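Local atomic coordinates of ribosomal-protein-S5-alanine N-acetyltransferase (Vibrio fischeri, PDB entry 3IGR), a protein that probably transfers an acetyl group from acetyl-CoA to the N-terminal alanine of ribosomal protein uS5, as a member of the GNAT acetyltransferase family. Residues A[25-30]-A[100-105]; A[67-72]-A[81-86]; A[156-161]-A[171-176]. All blocks are in the same frame, centred on the assembly; numbering follows the deposited sequence.

Contact 1: residues A[25-30]-A[100-105]; sequences NYFMRN and GYSLDS
Asp-104 turns a single carboxylate oxygen, OD1, to two side chains at the end of helix 20-29. Arg-29 NE reaches OD1 at 2.9 Å in a salt bridge, meeting it on the syn side with an N-H...O angle of 130°; the second bond from NH2 is weak, and that nitrogen also binds the carbonyl oxygen of Ile-80. Asn-30 ND2 comes to OD1 from the opposite face of the carboxylate plane, also at 2.9 Å but straighter, at 166°. The amide and carboxylate planes stand perpendicular, and the carboxylate would probably be stabilised in its charged form by the arginine.

The Asn-30 amide is used at both ends. ND2 spends its other hydrogen on the Tyr-26 carbonyl oxygen, 3.0 Å away, while OD1 takes the backbone N-H of Ser-105 at 3.0 Å. These bonds fix the rotation of the amide and tie the residue just after the helix to the chain just after strand 96-103. Asp-104 OD2 turns instead to the backbone N of Glu-106.

Nearer the strand, Tyr-26 points its hydroxyl at Ser-102. CG is anti to the backbone N (chi1 166°), which starts the ring toward the strand; the ring edge meets Asp-104 N and Leu-103 C, and OH lies 2.6 Å from Ser-102 OG in a hydrogen bond. Ser-102 OG is bonded in turn to Thr-83 OG1 on the adjacent strand. Within the helix, Tyr-26 CD2 sits over the centre of the Phe-27 ring, at 3.7 Å from its plane.

The arrangement seats an N-terminal helix on one face of the central sheet of the GNAT fold, while Tyr-101 and Leu-103 of the same strand turn to helix 112-126.

Contact 2: residues A[67-72]-A[81-86]; sequences AFYFVV and IGTVSY
Phe-68 to Val-72 run antiparallel to Ile-81 to Tyr-86, the short strand axes 4.4 Å apart at closest approach and 159° between their directions. Phe-68 with Tyr-86 and Phe-70 with Val-84 are hydrogen-bonded pairs, each closed by two backbone bonds; Tyr-69 with Ser-85 and Val-71 with Thr-83 are non-hydrogen-bonded pairs between and beyond them. At the far end Val-72 N binds Gly-82 O while Val-72 O accepts from Ile-81 N, both at 2.8 Å, and the two residues facing Val-72 form a classic beta bulge.

On one face, the Tyr-69 ring leans toward the opposite strand, touching Ser-85 and Thr-83. Its CG is anti to the backbone N (chi1 -168°), and the ring lies obliquely beside Ser-85, CD1 coming 3.6 Å from OG. Further out, Tyr-69 OH touches the methyl CG2 of Thr-83 at 3.5 Å, the hydroxyl of Thr-83 being turned to Ser-102.

This beta hairpin of strands 68-74 and 79-90 belongs to the central sheet of the GNAT fold, and helix 20-29 covers the face of Tyr-69 and Thr-83. On the other face, toward helix 112-126, Phe-70 CE2 meets Tyr-86 CD2 at 3.9 Å, with Phe-70 CD2 at the edge of the tyrosine ring. Tyr-86 OH bonds to Thr-120 of that helix. Within the bulge, Val-72 CG1 packs on Ile-81 CD1 at 3.9 Å.

Contact 3: residues A[156-161]-A[171-176]; sequences EGEAKK and DHILTS
A classic beta bulge marks this antiparallel pairing at the C-terminal end of the GNAT fold, where Glu-156 and Gly-157 both face Leu-174. Glu-156 N donates to Leu-174 O at 2.7 Å, and Gly-157 N adds a weak, longer bond to the same oxygen; Leu-174 N returns a bond to Gly-157 O. Beyond the bulge the strands settle into regular pairing, with Ala-159 and His-172 exchanging two backbone bonds.

The Glu-156 side chain runs extended beyond CG to the opposite strand. Ser-176 OG donates to its OE2 at 2.6 Å, from above the carboxylate plane (67° out of it), while OE1 forms a salt bridge with Arg-132. The carboxylate thus reaches Ser-176 of the adjacent strand and, beyond it, strand 132-137. On the face of Ala-159 and Leu-174, Leu-174 CD2 lies 4.0 Å from Ala-159 CB. On the face of Glu-158, its CG stands 3.4 Å from His-172 O and its carboxylate crosses the Ile-173 side chain at a slant, OE2 coming 3.9 Å from CD1 of Ile-173. Glu-158 OE1 and Asp-171 OD2 approach to 3.7 Å, a like-charge approach that might raise the proton affinity of one of the two groups.

Where the chain turns a corner at Lys-160 and Lys-161, Asp-171 OD1 accepts the backbone N-H of Lys-161 on its anti side, at 2.8 Å.

Overall arrangement
All three contacts reach one mixed sheet. Contact 2 is nested along the chain inside the loop closed by contact 1, and contact 3 follows both. Contacts 1 and 2 have centres about 11 Å apart and touch directly: strands 79-90 and 96-103 are neighbours, and backbone bonds such as Asp-104 N to Ile-81 O join them, so helix 20-29 rests on two strands that are paired with each other. Contact 3 lies farther off, its centre about 24 Å from that of contact 1 and 22 Å from that of contact 2. Strand 132-137, parallel to 96-103 and antiparallel to 168-178, bridges the gap, making the C-terminal strands a continuation of the acetyltransferase sheet.

Contact 1: residues A[25-30]-A[100-105]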
# COMPACT_ATOMS: atom_id res chain seq x y z
N ASN A 25 22.11 -2.03 -21.98
CA ASN A 25 20.94 -1.81 -22.83
C ASN A 25 19.86 -1.02 -22.12
O ASN A 25 19.24 -0.14 -22.71
CB ASN A 25 20.36 -3.13 -23.34
CG ASN A 25 21.27 -3.83 -24.32
OD1 ASN A 25 22.21 -3.24 -24.85
ND2 ASN A 25 20.98 -5.10 -24.59
N TYR A 26 19.65 -1.33 -20.84
CA TYR A 26 18.63 -0.66 -20.05
C TYR A 26 18.91 0.85 -19.93
O TYR A 26 17.98 1.65 -20.07
CB TYR A 26 18.50 -1.30 -18.66
CG TYR A 26 17.72 -0.45 -17.68
CD1 TYR A 26 16.33 -0.44 -17.69
CD2 TYR A 26 18.38 0.35 -16.74
CE1 TYR A 26 15.62 0.36 -16.82
CE2 TYR A 26 17.68 1.13 -15.84
CZ TYR A 26 16.30 1.13 -15.89
OH TYR A 26 15.60 1.91 -15.00
N PHE A 27 20.15 1.23 -19.65
CA PHE A 27 20.43 2.65 -19.47
C PHE A 27 20.49 3.35 -20.81
O PHE A 27 20.09 4.50 -20.95
CB PHE A 27 21.69 2.88 -18.62
CG PHE A 27 21.47 2.65 -17.15
CD1 PHE A 27 20.62 3.48 -16.42
CD2 PHE A 27 22.08 1.59 -16.49
CE1 PHE A 27 20.39 3.27 -15.06
CE2 PHE A 27 21.85 1.36 -15.13
CZ PHE A 27 21.01 2.21 -14.41
N MSE A 28 20.93 2.61 -21.82
CA MSE A 28 21.00 3.16 -23.15
C MSE A 28 19.59 3.36 -23.70
O MSE A 28 19.32 4.33 -24.39
CB MSE A 28 21.87 2.24 -24.01
CG MSE A 28 21.64 2.31 -25.45
SE MSE A 28 23.05 1.33 -26.33
CE MSE A 28 23.21 -0.25 -25.18
N ARG A 29 18.69 2.44 -23.35
CA ARG A 29 17.27 2.50 -23.72
C ARG A 29 16.56 3.70 -23.07
O ARG A 29 15.77 4.39 -23.72
CB ARG A 29 16.57 1.19 -23.33
CG ARG A 29 15.14 1.00 -23.83
CD ARG A 29 14.72 -0.49 -23.89
NE ARG A 29 14.33 -1.01 -22.58
CZ ARG A 29 15.06 -1.83 -21.83
NH1 ARG A 29 16.24 -2.29 -22.24
NH2 ARG A 29 14.60 -2.22 -20.65
N ASN A 30 16.87 3.96 -21.80
CA ASN A 30 16.22 5.04 -21.06
C ASN A 30 17.04 6.33 -20.92
O ASN A 30 16.68 7.21 -20.13
CB ASN A 30 15.78 4.52 -19.69
CG ASN A 30 14.68 3.49 -19.79
OD1 ASN A 30 13.51 3.83 -19.83
ND2 ASN A 30 15.06 2.22 -19.83
N GLY A 100 18.70 4.61 -4.25
CA GLY A 100 18.37 5.30 -5.51
C GLY A 100 17.74 4.26 -6.44
O GLY A 100 18.15 3.10 -6.41
N TYR A 101 16.77 4.66 -7.24
CA TYR A 101 16.06 3.67 -8.09
C TYR A 101 15.65 4.29 -9.41
O TYR A 101 15.56 5.51 -9.54
CB TYR A 101 14.81 3.10 -7.39
CG TYR A 101 14.00 4.16 -6.69
CD1 TYR A 101 14.17 4.39 -5.33
CD2 TYR A 101 13.08 4.96 -7.39
CE1 TYR A 101 13.47 5.37 -4.68
CE2 TYR A 101 12.36 5.94 -6.75
CZ TYR A 101 12.56 6.14 -5.39
OH TYR A 101 11.88 7.11 -4.71
N SER A 102 15.38 3.43 -10.38
CA SER A 102 14.87 3.87 -11.67
C SER A 102 14.02 2.76 -12.26
O SER A 102 14.13 1.59 -11.86
CB SER A 102 16.03 4.23 -12.63
OG SER A 102 16.79 3.07 -12.96
N LEU A 103 13.16 3.15 -13.19
CA LEU A 103 12.27 2.24 -13.89
C LEU A 103 12.21 2.63 -15.35
O LEU A 103 12.20 3.83 -15.70
CB LEU A 103 10.87 2.29 -13.28
CG LEU A 103 9.85 1.21 -13.72
CD1 LEU A 103 10.29 -0.16 -13.27
CD2 LEU A 103 8.50 1.54 -13.13
N ASP A 104 12.18 1.61 -16.21
CA ASP A 104 11.97 1.78 -17.64
C ASP A 104 10.70 2.59 -17.90
O ASP A 104 9.70 2.37 -17.23
CB ASP A 104 11.88 0.41 -18.29
CG ASP A 104 11.87 0.49 -19.80
OD1 ASP A 104 12.96 0.36 -20.40
OD2 ASP A 104 10.79 0.71 -20.38
N SER A 105 10.73 3.53 -18.85
CA SER A 105 9.59 4.43 -19.06
C SER A 105 8.34 3.74 -19.62
O SER A 105 7.22 4.23 -19.44
CB SER A 105 9.97 5.64 -19.94
OG SER A 105 10.22 5.23 -21.27

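Contact 2: residues A[67-72]-A[81-86]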
# COMPACT_ATOMS: atom_id res chain seq x y z
N ALA A 67 27.66 -2.75 -0.40
CA ALA A 67 26.74 -2.16 -1.37
C ALA A 67 25.88 -3.25 -1.99
O ALA A 67 26.30 -4.39 -2.11
CB ALA A 67 27.50 -1.40 -2.46
N PHE A 68 24.67 -2.88 -2.40
CA PHE A 68 23.71 -3.86 -2.90
C PHE A 68 22.99 -3.21 -4.07
O PHE A 68 22.17 -2.29 -3.91
CB PHE A 68 22.74 -4.30 -1.78
CG PHE A 68 23.45 -4.81 -0.54
CD1 PHE A 68 23.86 -6.15 -0.46
CD2 PHE A 68 23.75 -3.97 0.52
CE1 PHE A 68 24.54 -6.62 0.66
CE2 PHE A 68 24.43 -4.43 1.65
CZ PHE A 68 24.82 -5.75 1.72
N TYR A 69 23.37 -3.64 -5.27
CA TYR A 69 22.81 -3.05 -6.46
C TYR A 69 21.84 -4.08 -7.02
O TYR A 69 22.26 -5.12 -7.51
CB TYR A 69 23.91 -2.71 -7.46
CG TYR A 69 23.46 -1.83 -8.60
CD1 TYR A 69 23.91 -0.52 -8.70
CD2 TYR A 69 22.57 -2.32 -9.57
CE1 TYR A 69 23.49 0.29 -9.75
CE2 TYR A 69 22.15 -1.51 -10.62
CZ TYR A 69 22.62 -0.21 -10.70
OH TYR A 69 22.21 0.61 -11.74
N PHE A 70 20.54 -3.80 -6.90
CA PHE A 70 19.52 -4.72 -7.41
C PHE A 70 19.03 -4.33 -8.80
O PHE A 70 18.93 -3.14 -9.12
CB PHE A 70 18.30 -4.72 -6.51
CG PHE A 70 18.51 -5.35 -5.16
CD1 PHE A 70 18.21 -6.70 -4.96
CD2 PHE A 70 18.96 -4.58 -4.09
CE1 PHE A 70 18.37 -7.29 -3.71
CE2 PHE A 70 19.14 -5.15 -2.83
CZ PHE A 70 18.84 -6.51 -2.64
N VAL A 71 18.70 -5.33 -9.60
CA VAL A 71 17.98 -5.10 -10.86
C VAL A 71 16.56 -5.71 -10.81
O VAL A 71 16.31 -6.68 -10.09
CB VAL A 71 18.75 -5.63 -12.10
CG1 VAL A 71 20.00 -4.77 -12.36
CG2 VAL A 71 19.10 -7.12 -11.98
N VAL A 72 15.65 -5.11 -11.56
CA VAL A 72 14.31 -5.65 -11.72
C VAL A 72 14.25 -6.26 -13.13
O VAL A 72 14.54 -5.58 -14.12
CB VAL A 72 13.22 -4.57 -11.59
CG1 VAL A 72 11.84 -5.23 -11.74
CG2 VAL A 72 13.34 -3.81 -10.27
N ILE A 81 14.45 -3.94 -16.40
CA ILE A 81 13.49 -2.84 -16.56
C ILE A 81 13.50 -1.89 -15.37
O ILE A 81 12.64 -1.01 -15.26
CB ILE A 81 12.05 -3.36 -16.78
CG1 ILE A 81 11.60 -4.17 -15.56
CG2 ILE A 81 12.01 -4.19 -18.08
CD1 ILE A 81 10.22 -3.84 -15.05
N GLY A 82 14.48 -2.04 -14.48
CA GLY A 82 14.57 -1.19 -13.29
C GLY A 82 15.77 -1.54 -12.45
O GLY A 82 16.39 -2.59 -12.64
N THR A 83 16.09 -0.64 -11.51
CA THR A 83 17.21 -0.82 -10.61
C THR A 83 16.82 -0.27 -9.24
O THR A 83 16.00 0.65 -9.14
CB THR A 83 18.49 -0.04 -11.09
OG1 THR A 83 18.19 1.35 -11.14
CG2 THR A 83 18.98 -0.51 -12.47
N VAL A 84 17.40 -0.84 -8.20
CA VAL A 84 17.26 -0.28 -6.84
C VAL A 84 18.64 -0.43 -6.26
O VAL A 84 19.12 -1.55 -6.11
CB VAL A 84 16.20 -1.01 -5.96
CG1 VAL A 84 16.03 -0.31 -4.62
CG2 VAL A 84 14.82 -1.05 -6.66
N SER A 85 19.29 0.69 -5.97
CA SER A 85 20.70 0.66 -5.57
C SER A 85 20.86 1.19 -4.16
O SER A 85 20.48 2.32 -3.88
CB SER A 85 21.53 1.50 -6.53
OG SER A 85 22.86 1.63 -6.03
N TYR A 86 21.42 0.37 -3.27
CA TYR A 86 21.74 0.79 -1.90
C TYR A 86 23.25 1.04 -1.85
O TYR A 86 24.04 0.12 -2.09
CB TYR A 86 21.31 -0.26 -0.87
CG TYR A 86 19.82 -0.47 -0.89
CD1 TYR A 86 18.98 0.32 -0.12
CD2 TYR A 86 19.24 -1.42 -1.75
CE1 TYR A 86 17.60 0.15 -0.16
CE2 TYR A 86 17.86 -1.60 -1.79
CZ TYR A 86 17.05 -0.80 -0.99
OH TYR A 86 15.70 -0.94 -1.04

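Contact 3: residues A[156-161]-A[171-176]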
# COMPACT_ATOMS: atom_id res chain seq x y z
N GLU A 156 12.42 14.67 6.15
CA GLU A 156 13.28 15.22 7.19
C GLU A 156 13.62 16.69 6.97
O GLU A 156 14.05 17.37 7.90
CB GLU A 156 14.58 14.43 7.27
CG GLU A 156 14.33 13.02 7.74
CD GLU A 156 15.59 12.28 8.07
OE1 GLU A 156 16.66 12.59 7.50
OE2 GLU A 156 15.50 11.36 8.89
N GLY A 157 13.48 17.14 5.72
CA GLY A 157 13.81 18.51 5.34
C GLY A 157 14.02 18.70 3.85
O GLY A 157 13.58 17.90 3.03
N GLU A 158 14.70 19.78 3.52
CA GLU A 158 14.97 20.10 2.13
C GLU A 158 16.36 20.68 2.00
O GLU A 158 16.76 21.59 2.76
CB GLU A 158 13.94 21.09 1.58
CG GLU A 158 14.15 21.31 0.07
CD GLU A 158 13.08 22.13 -0.60
OE1 GLU A 158 13.26 22.47 -1.78
OE2 GLU A 158 12.05 22.43 0.04
N ALA A 159 17.09 20.14 1.04
CA ALA A 159 18.42 20.63 0.73
C ALA A 159 18.36 21.43 -0.57
O ALA A 159 18.17 20.88 -1.66
CB ALA A 159 19.40 19.47 0.63
N LYS A 160 18.48 22.75 -0.45
CA LYS A 160 18.49 23.60 -1.64
C LYS A 160 19.72 23.29 -2.50
O LYS A 160 20.81 23.01 -1.97
CB LYS A 160 18.47 25.08 -1.26
CG LYS A 160 17.19 25.49 -0.52
CD LYS A 160 16.09 25.85 -1.50
CE LYS A 160 14.74 26.03 -0.79
NZ LYS A 160 14.72 27.26 0.05
N LYS A 161 19.55 23.35 -3.83
CA LYS A 161 20.68 23.31 -4.77
C LYS A 161 21.62 22.15 -4.41
O LYS A 161 22.81 22.32 -4.16
CB LYS A 161 21.40 24.67 -4.77
CG LYS A 161 20.46 25.84 -5.18
CD LYS A 161 21.16 27.17 -5.08
CE LYS A 161 20.23 28.32 -5.42
NZ LYS A 161 20.48 29.43 -4.45
N ASP A 171 17.13 21.56 -6.08
CA ASP A 171 16.61 21.35 -4.74
C ASP A 171 16.17 19.87 -4.59
O ASP A 171 15.70 19.26 -5.56
CB ASP A 171 15.41 22.28 -4.46
CG ASP A 171 15.77 23.78 -4.46
OD1 ASP A 171 16.96 24.15 -4.56
OD2 ASP A 171 14.86 24.62 -4.33
N HIS A 172 16.36 19.28 -3.40
CA HIS A 172 15.87 17.93 -3.12
C HIS A 172 15.22 17.86 -1.77
O HIS A 172 15.73 18.45 -0.80
CB HIS A 172 17.01 16.92 -3.11
CG HIS A 172 17.50 16.54 -4.47
ND1 HIS A 172 17.51 15.24 -4.92
CD2 HIS A 172 18.02 17.29 -5.47
CE1 HIS A 172 18.02 15.20 -6.13
NE2 HIS A 172 18.35 16.43 -6.49
N ILE A 173 14.13 17.11 -1.69
CA ILE A 173 13.51 16.76 -0.42
C ILE A 173 14.31 15.64 0.22
O ILE A 173 14.64 14.68 -0.45
CB ILE A 173 12.02 16.31 -0.61
CG1 ILE A 173 11.22 17.37 -1.37
CG2 ILE A 173 11.39 15.98 0.73
CD1 ILE A 173 11.12 18.73 -0.67
N LEU A 174 14.63 15.77 1.49
CA LEU A 174 15.34 14.70 2.19
C LEU A 174 14.32 13.87 2.96
O LEU A 174 13.48 14.41 3.68
CB LEU A 174 16.41 15.25 3.15
CG LEU A 174 17.33 16.35 2.59
CD1 LEU A 174 18.11 17.03 3.69
CD2 LEU A 174 18.25 15.78 1.54
N THR A 175 14.39 12.56 2.79
CA THR A 175 13.46 11.66 3.47
C THR A 175 14.20 10.46 4.03
O THR A 175 15.32 10.14 3.59
CB THR A 175 12.31 11.16 2.54
OG1 THR A 175 12.79 10.15 1.65
CG2 THR A 175 11.71 12.30 1.73
N SER A 176 13.58 9.78 5.00
CA SER A 176 14.19 8.57 5.51
C SER A 176 13.15 7.59 6.03
O SER A 176 12.01 7.96 6.31
CB SER A 176 15.21 8.88 6.60
OG SER A 176 14.51 9.21 7.78